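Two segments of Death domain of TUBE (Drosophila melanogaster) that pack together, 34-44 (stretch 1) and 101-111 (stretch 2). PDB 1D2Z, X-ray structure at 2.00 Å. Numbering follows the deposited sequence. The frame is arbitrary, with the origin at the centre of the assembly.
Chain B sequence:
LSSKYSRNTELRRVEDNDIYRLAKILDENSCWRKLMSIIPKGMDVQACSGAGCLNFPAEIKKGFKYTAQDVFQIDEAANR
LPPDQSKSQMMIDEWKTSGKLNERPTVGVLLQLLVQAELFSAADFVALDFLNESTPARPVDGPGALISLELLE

Stretch 1 (34-44) KLMSIIPKGMD
Stretch 2, residues 101-111: LNERPTVGVLL

Two segments distant in sequence meet here over a modest area, 312 Å² counting both sides, and no direct hydrogen bond joins them. Stretch 1 begins in a helix that starts earlier in the chain and covers Lys34 and the residues just after it. It then runs on as a loop, extended at Ile39, Pro40 and Lys41 (phi/psi -64/112, -63/148 and -89/144), turning at Gly42 (58/45) and extended again at Met43 (-83/147). Stretch 2 does the reverse, beginning as loop, with Glu103 at -115/-16, Pro105 at -58/147 and Thr106 at -120/170, and entering at Val107 a helix that continues beyond Leu111, with values such as -68/-40 at Val109. The register is antiparallel in order: Leu35 lies nearest Leu110, with CA to CA 8.8 Å, and Asp44 lies nearest Asn102, with CA to CA 6.2 Å.

Met43 covers the most surface and serves both the apolar and the polar part of the contact. Its CA-to-CB bond points sideways to stretch 2. The side chain, chi1 m (-74°), chi2 t (-175°) and chi3 m (-80°), reaches the helix, where Met43 CE lies 3.8 Å from Val109 CG1. A long, unbranched, flexible thioether suits this place, since it can bend at its end and bury a methyl group against a branched neighbour. The CA-to-CB bond of Val109, chi1 t at 163°, points toward stretch 1, and its side chain offers a compact apolar surface.

Glu103 is the second large contributor. Its CA-to-CB bond points sideways, but chi1 t (-174°), chi2 p (69°) and chi3 of 23° bring the carboxylate nearer the loop. Glu103 OE1 lies 3.1 Å from Met43 O; both are acceptors, so this is proximity without a hydrogen bond. The link is instead made by water. Water 1 O donates to Glu103 OE2 at 2.7 Å and to Pro40 O at 2.8 Å, and accepts from Met43 N at 3.1 Å. Water 2 O donates to Glu103 OE2 at 2.9 Å and accepts from Gly42 N at 2.8 Å. A carboxylate suits this position because one oxygen can accept from both waters, which in turn satisfy two loop amides. The positive phi of Gly42 by itself favours glycine.

At the helical end, Leu35 CD2 lies 3.8 Å from Leu110 CD1. Both leucines are chi1 t and chi2 p, at 168° and 62° for Leu35 and 165° and 70° for Leu110. The CA-to-CB bond of Leu35 points toward stretch 2; that of Leu110 points sideways, but its end comes nearer. Leucine suits these buried places because its branched apolar end has no polar group to satisfy. Thr106, chi1 p at 55°, caps the second helix: its short hydroxyl side chain can accept from a free helix amide, and OG1 takes a weak bond from Val109 N at 3.5 Å. Leu110 N donates to Thr106 O at 2.9 Å.

At the exposed end, the CA-to-CB bond of Asn102, chi1 m at -62°, points toward stretch 1. That of Asp44, chi1 t at -177°, points away, but its end comes nearer, with Asp44 OD1 4.5 Å from Asn102 CB, a loose contact.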

ATOM      1  N   LYS B  34       5.962   6.090   5.782  1.00 34.09           N
ATOM      2  CA  LYS B  34       5.470   5.121   6.752  1.00 31.39           C
ATOM      3  C   LYS B  34       6.474   3.990   6.961  1.00 31.58           C
ATOM      4  O   LYS B  34       6.711   3.561   8.091  1.00 33.30           O
ATOM      5  CB  LYS B  34       4.122   4.560   6.307  1.00 31.22           C
ATOM      6  CG  LYS B  34       3.057   5.625   6.093  1.00 34.67           C
ATOM      7  CD  LYS B  34       1.741   4.998   5.668  1.00 34.27           C
ATOM      8  CE  LYS B  34       0.715   6.058   5.342  1.00 36.50           C
ATOM      9  NZ  LYS B  34      -0.623   5.464   5.090  1.00 37.66           N
ATOM     10  N   LEU B  35       7.053   3.498   5.869  1.00 31.50           N
ATOM     11  CA  LEU B  35       8.044   2.428   5.954  1.00 29.89           C
ATOM     12  C   LEU B  35       9.308   2.928   6.658  1.00 28.94           C
ATOM     13  O   LEU B  35       9.784   2.309   7.608  1.00 29.40           O
ATOM     14  CB  LEU B  35       8.405   1.912   4.553  1.00 28.23           C
ATOM     15  CG  LEU B  35       9.627   0.990   4.414  1.00 28.08           C
ATOM     16  CD1 LEU B  35       9.435  -0.301   5.199  1.00 24.66           C
ATOM     17  CD2 LEU B  35       9.872   0.685   2.945  1.00 26.57           C
ATOM     18  N   MET B  36       9.818   4.071   6.205  1.00 28.95           N
ATOM     19  CA  MET B  36      11.043   4.642   6.759  1.00 30.47           C
ATOM     20  C   MET B  36      10.970   4.887   8.255  1.00 33.41           C
ATOM     21  O   MET B  36      11.934   4.630   8.979  1.00 33.43           O
ATOM     22  CB  MET B  36      11.407   5.940   6.041  1.00 32.01           C
ATOM     23  CG  MET B  36      12.772   6.503   6.422  1.00 33.69           C
ATOM     24  SD  MET B  36      13.285   7.845   5.346  1.00 39.39           S
ATOM     25  CE  MET B  36      14.898   8.241   6.055  1.00 40.74           C
ATOM     26  N   SER B  37       9.800   5.325   8.712  1.00 33.68           N
ATOM     27  CA  SER B  37       9.567   5.632  10.119  1.00 35.85           C
ATOM     28  C   SER B  37       9.567   4.437  11.057  1.00 33.96           C
ATOM     29  O   SER B  37       9.837   4.592  12.245  1.00 34.92           O
ATOM     30  CB  SER B  37       8.249   6.395  10.274  1.00 36.42           C
ATOM     31  OG  SER B  37       8.337   7.671   9.663  1.00 41.92           O
ATOM     32  N   ILE B  38       9.246   3.253  10.540  1.00 32.47           N
ATOM     33  CA  ILE B  38       9.199   2.069  11.389  1.00 31.23           C
ATOM     34  C   ILE B  38      10.384   1.114  11.294  1.00 30.37           C
ATOM     35  O   ILE B  38      10.390   0.078  11.954  1.00 29.49           O
ATOM     36  CB  ILE B  38       7.886   1.276  11.202  1.00 32.93           C
ATOM     37  CG1 ILE B  38       7.837   0.625   9.819  1.00 33.09           C
ATOM     38  CG2 ILE B  38       6.685   2.208  11.405  1.00 35.46           C
ATOM     39  CD1 ILE B  38       6.876  -0.556   9.739  1.00 32.17           C
ATOM     40  N   ILE B  39      11.392   1.464  10.497  1.00 33.04           N
ATOM     41  CA  ILE B  39      12.579   0.614  10.356  1.00 34.09           C
ATOM     42  C   ILE B  39      13.278   0.535  11.710  1.00 36.20           C
ATOM     43  O   ILE B  39      13.792   1.536  12.204  1.00 37.81           O
ATOM     44  CB  ILE B  39      13.550   1.176   9.299  1.00 32.84           C
ATOM     45  CG1 ILE B  39      12.933   1.052   7.903  1.00 33.69           C
ATOM     46  CG2 ILE B  39      14.890   0.453   9.363  1.00 33.13           C
ATOM     47  CD1 ILE B  39      13.649   1.860   6.841  1.00 34.10           C
ATOM     48  N   PRO B  40      13.270  -0.652  12.340  1.00 37.66           N
ATOM     49  CA  PRO B  40      13.901  -0.861  13.646  1.00 39.80           C
ATOM     50  C   PRO B  40      15.406  -0.645  13.583  1.00 42.04           C
ATOM     51  O   PRO B  40      16.046  -0.887  12.555  1.00 41.58           O
ATOM     52  CB  PRO B  40      13.570  -2.324  13.959  1.00 40.85           C
ATOM     53  CG  PRO B  40      12.313  -2.579  13.163  1.00 39.14           C
ATOM     54  CD  PRO B  40      12.642  -1.899  11.871  1.00 38.91           C
ATOM     55  N   LYS B  41      15.960  -0.165  14.688  1.00 43.75           N
ATOM     56  CA  LYS B  41      17.386   0.092  14.777  1.00 45.35           C
ATOM     57  C   LYS B  41      18.121  -1.160  15.253  1.00 45.13           C
ATOM     58  O   LYS B  41      17.590  -1.940  16.045  1.00 44.17           O
ATOM     59  CB  LYS B  41      17.639   1.245  15.753  1.00 47.07           C
ATOM     60  CG  LYS B  41      19.101   1.609  15.942  1.00 51.32           C
ATOM     61  CD  LYS B  41      19.258   2.603  17.081  1.00 53.99           C
ATOM     62  CE  LYS B  41      20.711   2.745  17.497  1.00 55.62           C
ATOM     63  NZ  LYS B  41      20.840   3.531  18.754  1.00 56.60           N
ATOM     64  N   GLY B  42      19.322  -1.363  14.723  1.00 45.73           N
ATOM     65  CA  GLY B  42      20.144  -2.491  15.127  1.00 47.58           C
ATOM     66  C   GLY B  42      19.591  -3.893  14.971  1.00 48.55           C
ATOM     67  O   GLY B  42      19.716  -4.716  15.882  1.00 48.77           O
ATOM     68  N   MET B  43      18.988  -4.174  13.823  1.00 47.36           N
ATOM     69  CA  MET B  43      18.452  -5.503  13.562  1.00 47.31           C
ATOM     70  C   MET B  43      19.546  -6.444  13.073  1.00 48.13           C
ATOM     71  O   MET B  43      20.487  -6.023  12.397  1.00 47.67           O
ATOM     72  CB  MET B  43      17.386  -5.466  12.465  1.00 45.13           C
ATOM     73  CG  MET B  43      16.045  -4.882  12.838  1.00 43.09           C
ATOM     74  SD  MET B  43      14.921  -5.070  11.440  1.00 40.04           S
ATOM     75  CE  MET B  43      15.431  -3.686  10.412  1.00 38.17           C
ATOM     76  N   ASP B  44      19.413  -7.718  13.429  1.00 49.08           N
ATOM     77  CA  ASP B  44      20.331  -8.747  12.963  1.00 48.90           C
ATOM     78  C   ASP B  44      19.598  -9.165  11.688  1.00 48.06           C
ATOM     79  O   ASP B  44      18.828 -10.125  11.679  1.00 47.68           O
ATOM     80  CB  ASP B  44      20.398  -9.903  13.972  1.00 49.56           C
ATOM     81  CG  ASP B  44      21.393 -10.993  13.572  1.00 51.89           C
ATOM     82  OD1 ASP B  44      21.857 -11.011  12.408  1.00 49.11           O
ATOM     83  OD2 ASP B  44      21.700 -11.849  14.433  1.00 52.45           O
ATOM     84  N   LEU B 101      28.051  -4.398   9.014  1.00 86.16           N
ATOM     85  CA  LEU B 101      28.232  -5.791   8.621  1.00 87.48           C
ATOM     86  C   LEU B 101      26.905  -6.430   8.207  1.00 87.70           C
ATOM     87  O   LEU B 101      26.507  -6.360   7.041  1.00 88.42           O
ATOM     88  CB  LEU B 101      28.876  -6.583   9.769  1.00 88.52           C
ATOM     89  CG  LEU B 101      30.243  -6.113  10.280  1.00 89.50           C
ATOM     90  CD1 LEU B 101      30.625  -6.902  11.522  1.00 89.88           C
ATOM     91  CD2 LEU B 101      31.302  -6.269   9.195  1.00 89.84           C
ATOM     92  N   ASN B 102      26.234  -7.063   9.166  1.00 86.62           N
ATOM     93  CA  ASN B 102      24.951  -7.708   8.915  1.00 85.13           C
ATOM     94  C   ASN B 102      23.835  -6.730   9.268  1.00 83.02           C
ATOM     95  O   ASN B 102      22.881  -7.076   9.968  1.00 82.73           O
ATOM     96  CB  ASN B 102      24.827  -8.988   9.750  1.00 87.57           C
ATOM     97  CG  ASN B 102      25.881 -10.025   9.393  1.00 89.11           C
ATOM     98  OD1 ASN B 102      25.794 -10.685   8.353  1.00 91.32           O
ATOM     99  ND2 ASN B 102      26.882 -10.172  10.255  1.00 88.85           N
ATOM    100  N   GLU B 103      23.979  -5.499   8.783  1.00 79.67           N
ATOM    101  CA  GLU B 103      23.005  -4.449   9.036  1.00 76.07           C
ATOM    102  C   GLU B 103      22.326  -4.004   7.741  1.00 71.76           C
ATOM    103  O   GLU B 103      21.276  -3.362   7.775  1.00 72.36           O
ATOM    104  CB  GLU B 103      23.688  -3.268   9.730  1.00 79.29           C
ATOM    105  CG  GLU B 103      22.753  -2.152  10.196  1.00 83.37           C
ATOM    106  CD  GLU B 103      21.853  -2.544  11.355  1.00 85.69           C
ATOM    107  OE1 GLU B 103      22.195  -3.483  12.106  1.00 87.08           O
ATOM    108  OE2 GLU B 103      20.802  -1.891  11.522  1.00 86.06           O
ATOM    109  N   ARG B 104      22.918  -4.366   6.604  1.00 66.41           N
ATOM    110  CA  ARG B 104      22.370  -4.024   5.291  1.00 61.40           C
ATOM    111  C   ARG B 104      21.014  -4.703   5.123  1.00 56.80           C
ATOM    112  O   ARG B 104      20.924  -5.930   5.146  1.00 56.41           O
ATOM    113  CB  ARG B 104      23.301  -4.513   4.181  1.00 63.11           C
ATOM    114  CG  ARG B 104      24.696  -3.924   4.195  1.00 66.52           C
ATOM    115  CD  ARG B 104      24.713  -2.526   3.611  1.00 67.96           C
ATOM    116  NE  ARG B 104      26.074  -2.091   3.305  1.00 71.87           N
ATOM    117  CZ  ARG B 104      26.966  -1.710   4.213  1.00 72.29           C
ATOM    118  NH1 ARG B 104      26.648  -1.701   5.501  1.00 72.28           N
ATOM    119  NH2 ARG B 104      28.181  -1.340   3.835  1.00 73.77           N
ATOM    120  N   PRO B 105      19.948  -3.915   4.911  1.00 52.11           N
ATOM    121  CA  PRO B 105      18.599  -4.466   4.742  1.00 47.13           C
ATOM    122  C   PRO B 105      18.450  -5.455   3.591  1.00 43.42           C
ATOM    123  O   PRO B 105      19.093  -5.323   2.550  1.00 42.63           O
ATOM    124  CB  PRO B 105      17.748  -3.218   4.536  1.00 48.31           C
ATOM    125  CG  PRO B 105      18.706  -2.252   3.909  1.00 47.74           C
ATOM    126  CD  PRO B 105      19.934  -2.452   4.743  1.00 49.15           C
ATOM    127  N   THR B 106      17.572  -6.434   3.793  1.00 39.34           N
ATOM    128  CA  THR B 106      17.301  -7.475   2.810  1.00 35.62           C
ATOM    129  C   THR B 106      15.837  -7.473   2.372  1.00 35.49           C
ATOM    130  O   THR B 106      14.997  -6.808   2.981  1.00 33.12           O
ATOM    131  CB  THR B 106      17.615  -8.864   3.394  1.00 36.14           C
ATOM    132  OG1 THR B 106      16.888  -9.034   4.619  1.00 34.58           O
ATOM    133  CG2 THR B 106      19.118  -9.018   3.663  1.00 34.86           C
ATOM    134  N   VAL B 107      15.544  -8.250   1.330  1.00 33.89           N
ATOM    135  CA  VAL B 107      14.197  -8.386   0.789  1.00 33.54           C
ATOM    136  C   VAL B 107      13.224  -8.953   1.832  1.00 34.28           C
ATOM    137  O   VAL B 107      12.051  -8.571   1.865  1.00 33.18           O
ATOM    138  CB  VAL B 107      14.184  -9.309  -0.459  1.00 36.43           C
ATOM    139  CG1 VAL B 107      12.753  -9.586  -0.909  1.00 35.08           C
ATOM    140  CG2 VAL B 107      14.973  -8.670  -1.602  1.00 37.78           C
ATOM    141  N   GLY B 108      13.717  -9.873   2.662  1.00 31.78           N
ATOM    142  CA  GLY B 108      12.896 -10.495   3.692  1.00 31.38           C
ATOM    143  C   GLY B 108      12.531  -9.509   4.787  1.00 32.48           C
ATOM    144  O   GLY B 108      11.407  -9.518   5.283  1.00 30.31           O
ATOM    145  N   VAL B 109      13.492  -8.670   5.173  1.00 32.31           N
ATOM    146  CA  VAL B 109      13.262  -7.651   6.186  1.00 33.42           C
ATOM    147  C   VAL B 109      12.308  -6.597   5.624  1.00 32.24           C
ATOM    148  O   VAL B 109      11.404  -6.142   6.318  1.00 32.73           O
ATOM    149  CB  VAL B 109      14.589  -7.000   6.647  1.00 34.11           C
ATOM    150  CG1 VAL B 109      14.325  -5.687   7.365  1.00 35.30           C
ATOM    151  CG2 VAL B 109      15.332  -7.952   7.574  1.00 37.05           C
ATOM    152  N   LEU B 110      12.495  -6.241   4.354  1.00 32.11           N
ATOM    153  CA  LEU B 110      11.629  -5.256   3.705  1.00 30.58           C
ATOM    154  C   LEU B 110      10.185  -5.753   3.674  1.00 29.91           C
ATOM    155  O   LEU B 110       9.270  -5.034   4.071  1.00 31.79           O
ATOM    156  CB  LEU B 110      12.101  -4.969   2.279  1.00 27.04           C
ATOM    157  CG  LEU B 110      11.106  -4.240   1.363  1.00 29.49           C
ATOM    158  CD1 LEU B 110      10.930  -2.796   1.813  1.00 25.63           C
ATOM    159  CD2 LEU B 110      11.591  -4.299  -0.082  1.00 27.19           C
ATOM    160  N   LEU B 111       9.994  -6.995   3.233  1.00 29.96           N
ATOM    161  CA  LEU B 111       8.661  -7.585   3.143  1.00 30.79           C
ATOM    162  C   LEU B 111       7.918  -7.542   4.474  1.00 29.98           C
ATOM    163  O   LEU B 111       6.776  -7.099   4.532  1.00 31.10           O
ATOM    164  CB  LEU B 111       8.731  -9.028   2.631  1.00 30.41           C
ATOM    165  CG  LEU B 111       7.394  -9.786   2.624  1.00 32.27           C
ATOM    166  CD1 LEU B 111       6.406  -9.069   1.724  1.00 31.86           C
ATOM    167  CD2 LEU B 111       7.581 -11.233   2.165  1.00 32.48           C
TER
HETATM  168  O   HOH W   1      18.179  -2.286  11.497  1.00 50.53           O
HETATM  169  O   HOH W   2      20.260   0.583  12.878  1.00 65.38           O